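Local coordinates for beta-lactamase (Burkholderia cenocepacia, PDB 5E2G), which probably hydrolyses beta-lactams to substituted beta-amino acids, as a class C beta-lactamase, at residues E270-P275 with W310-G315; I332-L337 with Y352-S357; G108-G113 with L263-I268; T280-N285 with E346-A351. All blocks are in the same frame, centred on the assembly; numbering follows the deposited sequence.

How the contacts relate
From the N terminus, contact 3 comes first: it brings the chain at the end of helix 104-108 and after it against strand 263-265 and the turn that follows, closing a 149-residue loop. It is complete before contact 1 joins the next strand, 270-273, to strand 309-316. Contact 4 starts inside the loop of contact 1 and ends beyond it, so the two cross; contact 4 and contact 2 cross likewise, sharing helix 344-357, whereas contacts 1 and 2 follow in series. Contacts 1, 2 and 3 all reach the large antiparallel sheet. W310 links contact 1 to contact 2, and contact 4 pairs helix 278-284 with helix 344-357, both packed on that sheet.

Contact 1 (E270-P275 with W310-G315); sequences EQYPYP and WINKTG
E270 and Y272 pair antiparallel with N312 and W310, as neighbouring strands of the central sheet of this class C beta-lactamase fold. The backbone supplies two hydrogen-bonded pairs. N312 N reaches E270 O at 2.9 Å, and W310 N reaches Y272 O at 2.8 Å with an N-H...O angle of 162°; the return bonds run from E270 N to N312 O and from Y272 N to W310 O. Between them, in the non-hydrogen-bonded pair Q271-I311, Q271 CA approaches W310 O to 3.1 Å in a CA-H...O contact.

Apolar contacts come from the aromatic residues. The Y272 and W310 rings cross obliquely, CD2 to CD1 at 4.1 Å, while the Y274 ring turns an edge to W310 CB.

Polar chemistry gathers at the other end, where K313-G315 fit the K(T/S)G motif of the family. K313, bent at chi2 (74°) and chi4 (80°), folds NZ back to bond T314 O at 2.6 Å, and Y148 OH also bonds it. One water joins E270 OE2 (2.7 Å) to K313 NZ (2.9 Å); the carboxylate forms its salt bridge with R146. With E270 OE2 4.3 Å from K313 NZ, beyond a salt bridge, the water probably mediates between the two groups.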
# COMPACT_ATOMS: atom_id res chain seq x y z
N GLU A 270 0.11 0.37 -8.49
CA GLU A 270 0.52 1.16 -9.64
C GLU A 270 1.57 0.36 -10.41
O GLU A 270 2.40 -0.32 -9.80
CB GLU A 270 1.07 2.52 -9.19
CG GLU A 270 0.11 3.25 -8.23
CD GLU A 270 0.81 4.18 -7.24
OE1 GLU A 270 2.05 4.28 -7.29
OE2 GLU A 270 0.10 4.82 -6.43
N GLN A 271 1.52 0.40 -11.74
CA GLN A 271 2.35 -0.52 -12.51
C GLN A 271 2.87 0.12 -13.77
O GLN A 271 2.41 1.19 -14.20
CB GLN A 271 1.58 -1.80 -12.86
CG GLN A 271 0.66 -1.64 -14.02
CD GLN A 271 -0.13 -2.89 -14.34
OE1 GLN A 271 -0.62 -3.05 -15.45
NE2 GLN A 271 -0.28 -3.77 -13.37
N TYR A 272 3.87 -0.54 -14.36
CA TYR A 272 4.57 -0.10 -15.56
C TYR A 272 4.91 -1.35 -16.36
O TYR A 272 5.12 -2.42 -15.77
CB TYR A 272 5.84 0.69 -15.21
CG TYR A 272 5.59 1.81 -14.23
CD1 TYR A 272 5.28 3.08 -14.67
CD2 TYR A 272 5.62 1.57 -12.86
CE1 TYR A 272 5.03 4.11 -13.78
CE2 TYR A 272 5.36 2.59 -11.95
CZ TYR A 272 5.07 3.85 -12.42
OH TYR A 272 4.81 4.86 -11.52
N PRO A 273 4.98 -1.25 -17.69
CA PRO A 273 5.43 -2.41 -18.47
C PRO A 273 6.82 -2.84 -18.03
O PRO A 273 7.66 -2.01 -17.69
CB PRO A 273 5.44 -1.89 -19.91
CG PRO A 273 4.70 -0.63 -19.90
CD PRO A 273 4.74 -0.07 -18.52
N TYR A 274 7.03 -4.15 -18.00
CA TYR A 274 8.35 -4.69 -17.70
C TYR A 274 8.94 -5.36 -18.94
O TYR A 274 8.24 -6.09 -19.63
CB TYR A 274 8.29 -5.68 -16.55
CG TYR A 274 9.65 -6.16 -16.11
CD1 TYR A 274 10.39 -5.44 -15.17
CD2 TYR A 274 10.22 -7.32 -16.64
CE1 TYR A 274 11.63 -5.86 -14.77
CE2 TYR A 274 11.47 -7.74 -16.24
CZ TYR A 274 12.17 -7.01 -15.31
OH TYR A 274 13.42 -7.42 -14.89
N PRO A 275 10.24 -5.13 -19.22
CA PRO A 275 11.25 -4.34 -18.50
C PRO A 275 10.96 -2.84 -18.46
O PRO A 275 10.31 -2.33 -19.38
CB PRO A 275 12.54 -4.61 -19.28
CG PRO A 275 12.24 -5.78 -20.17
CD PRO A 275 10.78 -5.71 -20.46
N TRP A 310 6.12 -4.14 -13.79
CA TRP A 310 6.70 -3.68 -12.53
C TRP A 310 5.56 -3.07 -11.72
O TRP A 310 5.02 -2.03 -12.10
CB TRP A 310 7.82 -2.67 -12.77
CG TRP A 310 8.39 -2.03 -11.50
CD1 TRP A 310 7.75 -1.15 -10.66
CD2 TRP A 310 9.72 -2.18 -10.98
NE1 TRP A 310 8.60 -0.77 -9.64
CE2 TRP A 310 9.81 -1.40 -9.81
CE3 TRP A 310 10.84 -2.92 -11.38
CZ2 TRP A 310 10.97 -1.33 -9.04
CZ3 TRP A 310 11.99 -2.85 -10.61
CH2 TRP A 310 12.05 -2.06 -9.46
N ILE A 311 5.20 -3.73 -10.63
CA ILE A 311 4.08 -3.33 -9.77
C ILE A 311 4.67 -2.81 -8.48
O ILE A 311 5.53 -3.46 -7.88
CB ILE A 311 3.14 -4.52 -9.51
CG1 ILE A 311 2.66 -5.12 -10.83
CG2 ILE A 311 1.98 -4.09 -8.62
CD1 ILE A 311 1.97 -6.45 -10.66
N ASN A 312 4.23 -1.62 -8.04
CA ASN A 312 4.82 -1.03 -6.84
C ASN A 312 3.80 -0.18 -6.09
O ASN A 312 2.69 0.08 -6.55
CB ASN A 312 6.10 -0.22 -7.17
CG ASN A 312 5.84 1.03 -8.01
OD1 ASN A 312 4.71 1.35 -8.38
ND2 ASN A 312 6.91 1.76 -8.29
N LYS A 313 4.21 0.24 -4.89
CA LYS A 313 3.44 1.18 -4.09
C LYS A 313 4.37 1.79 -3.04
O LYS A 313 5.17 1.07 -2.43
CB LYS A 313 2.26 0.50 -3.40
CG LYS A 313 1.43 1.43 -2.54
CD LYS A 313 0.59 2.34 -3.39
CE LYS A 313 -0.03 3.45 -2.55
NZ LYS A 313 0.95 4.55 -2.26
N THR A 314 4.25 3.09 -2.84
CA THR A 314 4.98 3.82 -1.81
C THR A 314 4.10 4.03 -0.57
O THR A 314 2.87 4.01 -0.65
CB THR A 314 5.44 5.18 -2.32
OG1 THR A 314 4.38 5.78 -3.07
CG2 THR A 314 6.66 5.04 -3.21
N GLY A 315 4.75 4.26 0.56
CA GLY A 315 4.07 4.62 1.78
C GLY A 315 4.91 5.54 2.64
O GLY A 315 6.11 5.32 2.78
O HOH W 1 1.14 6.39 -4.49

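Contact 2 (I332-L337 with Y352-S357); sequences IGIVML and YRILGS
I334 and I354 meet methyl to methyl, their side chains crossing at about a right angle with the two CD1 atoms 3.8 Å apart. The strand residue reaches this far because its CG1 stands anti to the backbone N (chi1 -173°) and the chain stays extended beyond it, which carries CD1 toward the helix and also brings it beside I354 CG2. L355 approaches the same isoleucine on a slant. Its branches divide the work: CD1 lies 4.2 Å from I334 CG2, whereas CD2 packs on the G333 main chain, 4.0 Å from G333 C. At the end of the contact nearer the start of the strand, I332 CD1 comes within 4.2 Å of L355 O.

The segments run roughly antiparallel, with their axes 8.9 Å apart and 148° between their directions. This is the alpha-on-beta layering of the family's fold: helix 344-357 packs on one side of the large sheet, while V335 and L337 of the same strand touch helix 226-235. I30 of strand 25-32 packs against both I334 and I354 and continues the apolar layer.

Because the two segments exchange no hydrogen bonds and every side chain in the contact is aliphatic, its methyls packing on one another and on backbone carbonyls, the fit depends on shape and dispersion, with the strand's own backbone bonded to neighbouring strands.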
# COMPACT_ATOMS: atom_id res chain seq x y z
N ILE A 332 10.48 -12.14 -8.58
CA ILE A 332 11.34 -11.38 -7.67
C ILE A 332 10.54 -10.22 -7.06
O ILE A 332 9.52 -9.79 -7.60
CB ILE A 332 12.61 -10.86 -8.38
CG1 ILE A 332 12.25 -9.96 -9.56
CG2 ILE A 332 13.46 -12.04 -8.85
CD1 ILE A 332 13.41 -9.60 -10.43
N GLY A 333 11.00 -9.73 -5.91
CA GLY A 333 10.36 -8.59 -5.29
C GLY A 333 11.16 -8.07 -4.11
O GLY A 333 12.03 -8.77 -3.58
N ILE A 334 10.85 -6.84 -3.70
CA ILE A 334 11.53 -6.17 -2.59
C ILE A 334 10.51 -5.48 -1.70
O ILE A 334 9.49 -4.97 -2.18
CB ILE A 334 12.59 -5.16 -3.08
CG1 ILE A 334 13.40 -4.60 -1.90
CG2 ILE A 334 11.95 -4.01 -3.81
CD1 ILE A 334 14.65 -3.82 -2.31
N VAL A 335 10.79 -5.48 -0.40
CA VAL A 335 10.05 -4.71 0.60
C VAL A 335 11.07 -3.88 1.37
O VAL A 335 12.08 -4.41 1.83
CB VAL A 335 9.27 -5.64 1.55
CG1 VAL A 335 8.75 -4.90 2.74
CG2 VAL A 335 8.14 -6.32 0.79
N MSE A 336 10.83 -2.58 1.49
CA MSE A 336 11.74 -1.73 2.23
C MSE A 336 11.00 -0.97 3.32
O MSE A 336 10.10 -0.20 3.03
CB MSE A 336 12.44 -0.74 1.31
CG MSE A 336 13.21 -1.38 0.18
SE MSE A 336 13.83 -0.08 -1.17
CE MSE A 336 14.58 1.26 0.03
N LEU A 337 11.38 -1.19 4.57
CA LEU A 337 10.74 -0.52 5.70
C LEU A 337 11.81 0.23 6.48
O LEU A 337 12.84 -0.34 6.83
CB LEU A 337 10.04 -1.52 6.63
CG LEU A 337 9.26 -2.66 5.97
CD1 LEU A 337 8.64 -3.53 7.04
CD2 LEU A 337 8.20 -2.11 5.08
N TYR A 352 15.45 -0.56 -7.69
CA TYR A 352 15.79 -0.82 -9.09
C TYR A 352 17.18 -1.41 -9.21
O TYR A 352 17.39 -2.37 -9.97
CB TYR A 352 15.67 0.48 -9.89
CG TYR A 352 15.69 0.33 -11.40
CD1 TYR A 352 14.56 -0.07 -12.09
CD2 TYR A 352 16.83 0.63 -12.13
CE1 TYR A 352 14.56 -0.18 -13.47
CE2 TYR A 352 16.85 0.52 -13.52
CZ TYR A 352 15.70 0.11 -14.18
OH TYR A 352 15.72 0.00 -15.56
N ARG A 353 18.14 -0.88 -8.46
CA ARG A 353 19.49 -1.44 -8.48
C ARG A 353 19.51 -2.84 -7.87
O ARG A 353 20.07 -3.77 -8.45
CB ARG A 353 20.45 -0.52 -7.74
CG ARG A 353 20.51 0.87 -8.32
CD ARG A 353 21.50 1.73 -7.55
NE ARG A 353 21.45 3.14 -7.96
CZ ARG A 353 21.05 4.13 -7.17
NH1 ARG A 353 20.65 3.87 -5.92
NH2 ARG A 353 21.04 5.38 -7.61
N ILE A 354 18.89 -3.00 -6.69
CA ILE A 354 18.88 -4.30 -6.03
C ILE A 354 18.21 -5.33 -6.92
O ILE A 354 18.79 -6.37 -7.23
CB ILE A 354 18.19 -4.20 -4.66
CG1 ILE A 354 19.06 -3.42 -3.69
CG2 ILE A 354 17.93 -5.58 -4.12
CD1 ILE A 354 18.33 -3.01 -2.44
N LEU A 355 16.97 -5.06 -7.34
CA LEU A 355 16.27 -6.04 -8.18
C LEU A 355 17.00 -6.28 -9.50
O LEU A 355 16.97 -7.40 -10.02
CB LEU A 355 14.83 -5.59 -8.43
CG LEU A 355 13.92 -5.71 -7.21
CD1 LEU A 355 12.47 -5.62 -7.64
CD2 LEU A 355 14.18 -7.01 -6.45
N GLY A 356 17.66 -5.26 -10.04
CA GLY A 356 18.48 -5.45 -11.22
C GLY A 356 19.66 -6.38 -11.00
O GLY A 356 20.21 -6.91 -11.97
N SER A 357 20.05 -6.61 -9.75
CA SER A 357 21.13 -7.54 -9.45
C SER A 357 20.68 -8.99 -9.59
O SER A 357 21.51 -9.88 -9.85
CB SER A 357 21.66 -7.32 -8.04
OG SER A 357 21.96 -5.95 -7.82

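Contact 3 (G108-G113 with L263-I268); sequences GTHTPG and LTQDLI
G108 meets L267 and I268 where the chain at the end of helix 104-108 and after it runs against the turn following strand 263-265, a helix-to-sheet junction of the class C beta-lactamase fold. I268 touches K65 and the H110 ring meets that of Y148, residues that fit the family's SxxK and YxN motifs, so the junction probably lies beside the active site. L267 CD1 sits 3.7 Å from G108 CA; a CB here would collide with it, so the close approach needs the bare CA. I268 N lies 2.8 Å from G108 O nearly along the C=O axis, although the N-H is bent to 139°. I268 CD1 flanks the same G108 O at 3.5 Å.

T109 works against Q265: T109 O lies 3.4 Å from Q265 CG, with T109 CB alongside. The glutamine starts with CG anti to its backbone N (chi1 -178°) and then bends at chi2, folding the amide back over its own turn. NE2 meets two carbonyls from above their planes, D266 O at 3.0 Å and, more steeply, I268 O at 3.2 Å. OE1 is held by R146.

H110, in a left-handed backbone conformation, brings a ring edge to that amide. Q265 OE1 lies in the ring plane, 3.5 Å from H110 CD2, with the ring and amide planes 83° apart. Beyond it, T111 OG1 donates to T109 OG1 at 2.7 Å, and T109 OG1 bonds L105 O.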
# COMPACT_ATOMS: atom_id res chain seq x y z
N GLY A 108 -10.80 3.44 -5.43
CA GLY A 108 -9.61 2.62 -5.43
C GLY A 108 -8.60 2.98 -6.48
O GLY A 108 -7.54 2.35 -6.58
N THR A 109 -8.89 3.99 -7.28
CA THR A 109 -7.99 4.44 -8.34
C THR A 109 -7.61 5.91 -8.18
O THR A 109 -6.92 6.45 -9.05
CB THR A 109 -8.62 4.19 -9.72
OG1 THR A 109 -9.86 4.90 -9.83
CG2 THR A 109 -8.88 2.69 -9.93
N HIS A 110 -8.02 6.56 -7.08
CA HIS A 110 -7.76 7.98 -6.82
C HIS A 110 -8.43 8.88 -7.85
O HIS A 110 -7.93 9.97 -8.14
CB HIS A 110 -6.26 8.30 -6.75
CG HIS A 110 -5.47 7.36 -5.88
ND1 HIS A 110 -5.63 7.30 -4.52
CD2 HIS A 110 -4.50 6.47 -6.19
CE1 HIS A 110 -4.80 6.40 -4.02
NE2 HIS A 110 -4.11 5.88 -5.01
N THR A 111 -9.57 8.46 -8.40
CA THR A 111 -10.24 9.29 -9.40
C THR A 111 -11.65 9.75 -9.03
O THR A 111 -12.46 9.96 -9.94
CB THR A 111 -10.32 8.53 -10.73
OG1 THR A 111 -10.94 7.26 -10.52
CG2 THR A 111 -8.94 8.32 -11.31
N PRO A 112 -12.00 9.95 -7.74
CA PRO A 112 -13.39 10.32 -7.44
C PRO A 112 -13.78 11.70 -7.95
O PRO A 112 -14.97 11.96 -8.17
CB PRO A 112 -13.44 10.25 -5.91
CG PRO A 112 -12.09 10.61 -5.49
CD PRO A 112 -11.18 9.96 -6.51
N GLY A 113 -12.82 12.60 -8.16
CA GLY A 113 -13.09 13.89 -8.76
C GLY A 113 -12.62 15.05 -7.93
O GLY A 113 -12.96 16.21 -8.22
N LEU A 263 2.26 6.60 -15.47
CA LEU A 263 1.82 5.61 -14.50
C LEU A 263 0.55 4.94 -14.99
O LEU A 263 -0.28 5.55 -15.65
CB LEU A 263 1.59 6.32 -13.16
CG LEU A 263 0.93 5.72 -11.94
CD1 LEU A 263 1.44 6.48 -10.73
CD2 LEU A 263 -0.57 5.84 -12.03
N THR A 264 0.42 3.66 -14.65
CA THR A 264 -0.83 2.94 -14.84
C THR A 264 -1.40 2.60 -13.47
O THR A 264 -0.68 2.07 -12.61
CB THR A 264 -0.63 1.68 -15.69
OG1 THR A 264 -0.15 2.07 -16.97
CG2 THR A 264 -1.94 0.93 -15.86
N GLN A 265 -2.66 2.94 -13.25
CA GLN A 265 -3.31 2.80 -11.96
C GLN A 265 -4.15 1.54 -11.94
O GLN A 265 -5.10 1.41 -12.72
CB GLN A 265 -4.19 4.03 -11.67
CG GLN A 265 -4.88 3.98 -10.33
CD GLN A 265 -3.89 3.98 -9.18
OE1 GLN A 265 -3.15 4.94 -8.99
NE2 GLN A 265 -3.87 2.90 -8.41
N ASP A 266 -3.78 0.59 -11.07
CA ASP A 266 -4.57 -0.61 -10.82
C ASP A 266 -5.53 -0.32 -9.66
O ASP A 266 -5.85 0.84 -9.40
CB ASP A 266 -3.66 -1.81 -10.55
CG ASP A 266 -2.63 -2.04 -11.65
OD1 ASP A 266 -2.74 -1.43 -12.73
OD2 ASP A 266 -1.69 -2.84 -11.42
N LEU A 267 -5.99 -1.34 -8.95
CA LEU A 267 -6.73 -1.08 -7.72
C LEU A 267 -5.69 -0.82 -6.64
O LEU A 267 -5.12 -1.75 -6.08
CB LEU A 267 -7.65 -2.23 -7.35
CG LEU A 267 -8.75 -1.83 -6.36
CD1 LEU A 267 -9.69 -0.79 -6.97
CD2 LEU A 267 -9.55 -3.03 -5.87
N ILE A 268 -5.43 0.47 -6.40
CA ILE A 268 -4.42 0.98 -5.48
C ILE A 268 -3.01 0.72 -6.00
O ILE A 268 -2.19 1.64 -6.02
CB ILE A 268 -4.60 0.42 -4.06
CG1 ILE A 268 -5.93 0.91 -3.47
CG2 ILE A 268 -3.43 0.85 -3.17
CD1 ILE A 268 -6.04 2.43 -3.39

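Contact 4 (T280-N285 with E346-A351); sequences TLLAGN and ERVKAA
N285 presents the plane of its side-chain amide to V348, whose CG2 methyl lies obliquely over one face, 3.8 Å from N285 CG and 4.0 Å from N285 CB. Toward the strands, the N285 side chain touches N312 and T314.

Another flat group, the carboxylate of E346, stays on its own helix. There it forms a salt bridge with K349 one turn on, although the modelled separation is too short for its exact geometry to be trusted.

V348 is the centre of the contact and uses its two methyls separately. With CG1 anti to the backbone N (chi1 173°), that branch projects toward the opposite helix and touches L281 CB at 3.7 Å; CG2 is left to meet N285. L282 joins from the flank. Its CD2 lies 4.3 Å from V348 CG1 and reaches K349 CG at 4.1 Å, the leucine and the lysine chain crossing at about a right angle. The lysine thus contributes its aliphatic stem to the helix pair while its ammonium turns to E346.

The two helices lie nearly antiparallel, at 158°, with short-segment axes 9.9 Å apart and L282 and V348 the closest pair by CA position. Both rest on the large sheet: L281 packs on W310 of strand 309-316 and V348 on Y323 of strand 321-327. R347 bonds T322 O and S316 OG, tying helix 344-357 to the ends of those strands, and helix 3-21 flanks it through contacts with E346 and A350.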
# COMPACT_ATOMS: atom_id res chain seq x y z
N THR A 280 11.23 6.01 -16.14
CA THR A 280 9.81 5.73 -16.06
C THR A 280 9.35 5.65 -14.61
O THR A 280 8.31 6.22 -14.25
CB THR A 280 9.48 4.43 -16.79
OG1 THR A 280 9.70 4.61 -18.18
CG2 THR A 280 8.04 4.08 -16.58
N LEU A 281 10.13 4.98 -13.76
CA LEU A 281 9.76 4.85 -12.35
C LEU A 281 9.92 6.16 -11.62
O LEU A 281 9.08 6.52 -10.79
CB LEU A 281 10.62 3.78 -11.69
CG LEU A 281 10.50 2.39 -12.30
CD1 LEU A 281 11.48 1.46 -11.62
CD2 LEU A 281 9.08 1.86 -12.17
N LEU A 282 11.00 6.89 -11.90
CA LEU A 282 11.19 8.18 -11.25
C LEU A 282 10.04 9.12 -11.57
O LEU A 282 9.49 9.77 -10.67
CB LEU A 282 12.53 8.80 -11.68
CG LEU A 282 13.78 7.93 -11.47
CD1 LEU A 282 15.00 8.55 -12.11
CD2 LEU A 282 14.04 7.69 -10.00
N ALA A 283 9.62 9.18 -12.84
CA ALA A 283 8.53 10.07 -13.23
C ALA A 283 7.22 9.65 -12.59
O ALA A 283 6.42 10.50 -12.18
CB ALA A 283 8.40 10.10 -14.75
N GLY A 284 6.98 8.34 -12.50
CA GLY A 284 5.75 7.84 -11.91
C GLY A 284 5.68 8.00 -10.41
O GLY A 284 4.59 8.13 -9.85
N ASN A 285 6.83 8.02 -9.74
CA ASN A 285 6.87 8.24 -8.30
C ASN A 285 7.24 9.66 -7.94
O ASN A 285 7.56 9.94 -6.78
CB ASN A 285 7.84 7.26 -7.63
CG ASN A 285 7.38 5.83 -7.79
OD1 ASN A 285 7.95 5.06 -8.56
ND2 ASN A 285 6.32 5.47 -7.09
N GLU A 346 14.65 7.86 -3.80
CA GLU A 346 15.79 7.08 -3.33
C GLU A 346 15.40 5.65 -2.96
O GLU A 346 16.21 4.73 -3.13
CB GLU A 346 16.45 7.78 -2.14
CG GLU A 346 17.23 9.02 -2.51
CD GLU A 346 18.36 8.71 -3.48
OE1 GLU A 346 18.97 7.62 -3.39
OE2 GLU A 346 18.64 9.56 -4.35
N ARG A 347 14.18 5.44 -2.47
CA ARG A 347 13.69 4.07 -2.32
C ARG A 347 13.58 3.41 -3.69
O ARG A 347 13.91 2.23 -3.85
CB ARG A 347 12.34 4.05 -1.61
CG ARG A 347 12.18 5.10 -0.54
CD ARG A 347 10.74 5.15 -0.02
NE ARG A 347 10.47 6.41 0.65
CZ ARG A 347 9.27 6.80 1.06
NH1 ARG A 347 8.23 6.01 0.87
NH2 ARG A 347 9.12 7.97 1.65
N VAL A 348 13.11 4.17 -4.68
CA VAL A 348 12.93 3.63 -6.02
C VAL A 348 14.27 3.21 -6.60
O VAL A 348 14.42 2.10 -7.13
CB VAL A 348 12.21 4.66 -6.91
CG1 VAL A 348 12.18 4.19 -8.34
CG2 VAL A 348 10.81 4.91 -6.40
N LYS A 349 15.28 4.09 -6.49
CA LYS A 349 16.58 3.82 -7.09
C LYS A 349 17.22 2.59 -6.49
O LYS A 349 17.80 1.76 -7.21
CB LYS A 349 17.50 5.02 -6.93
CG LYS A 349 17.10 6.26 -7.69
CD LYS A 349 18.08 7.37 -7.42
CE LYS A 349 17.40 8.73 -7.41
NZ LYS A 349 18.24 9.73 -6.69
N ALA A 350 17.14 2.44 -5.16
CA ALA A 350 17.75 1.29 -4.50
C ALA A 350 17.05 -0.01 -4.90
O ALA A 350 17.71 -1.01 -5.19
CB ALA A 350 17.73 1.49 -2.99
N ALA A 351 15.71 -0.00 -4.94
CA ALA A 351 14.99 -1.18 -5.38
C ALA A 351 15.37 -1.55 -6.81
O ALA A 351 15.58 -2.73 -7.13
CB ALA A 351 13.49 -0.94 -5.27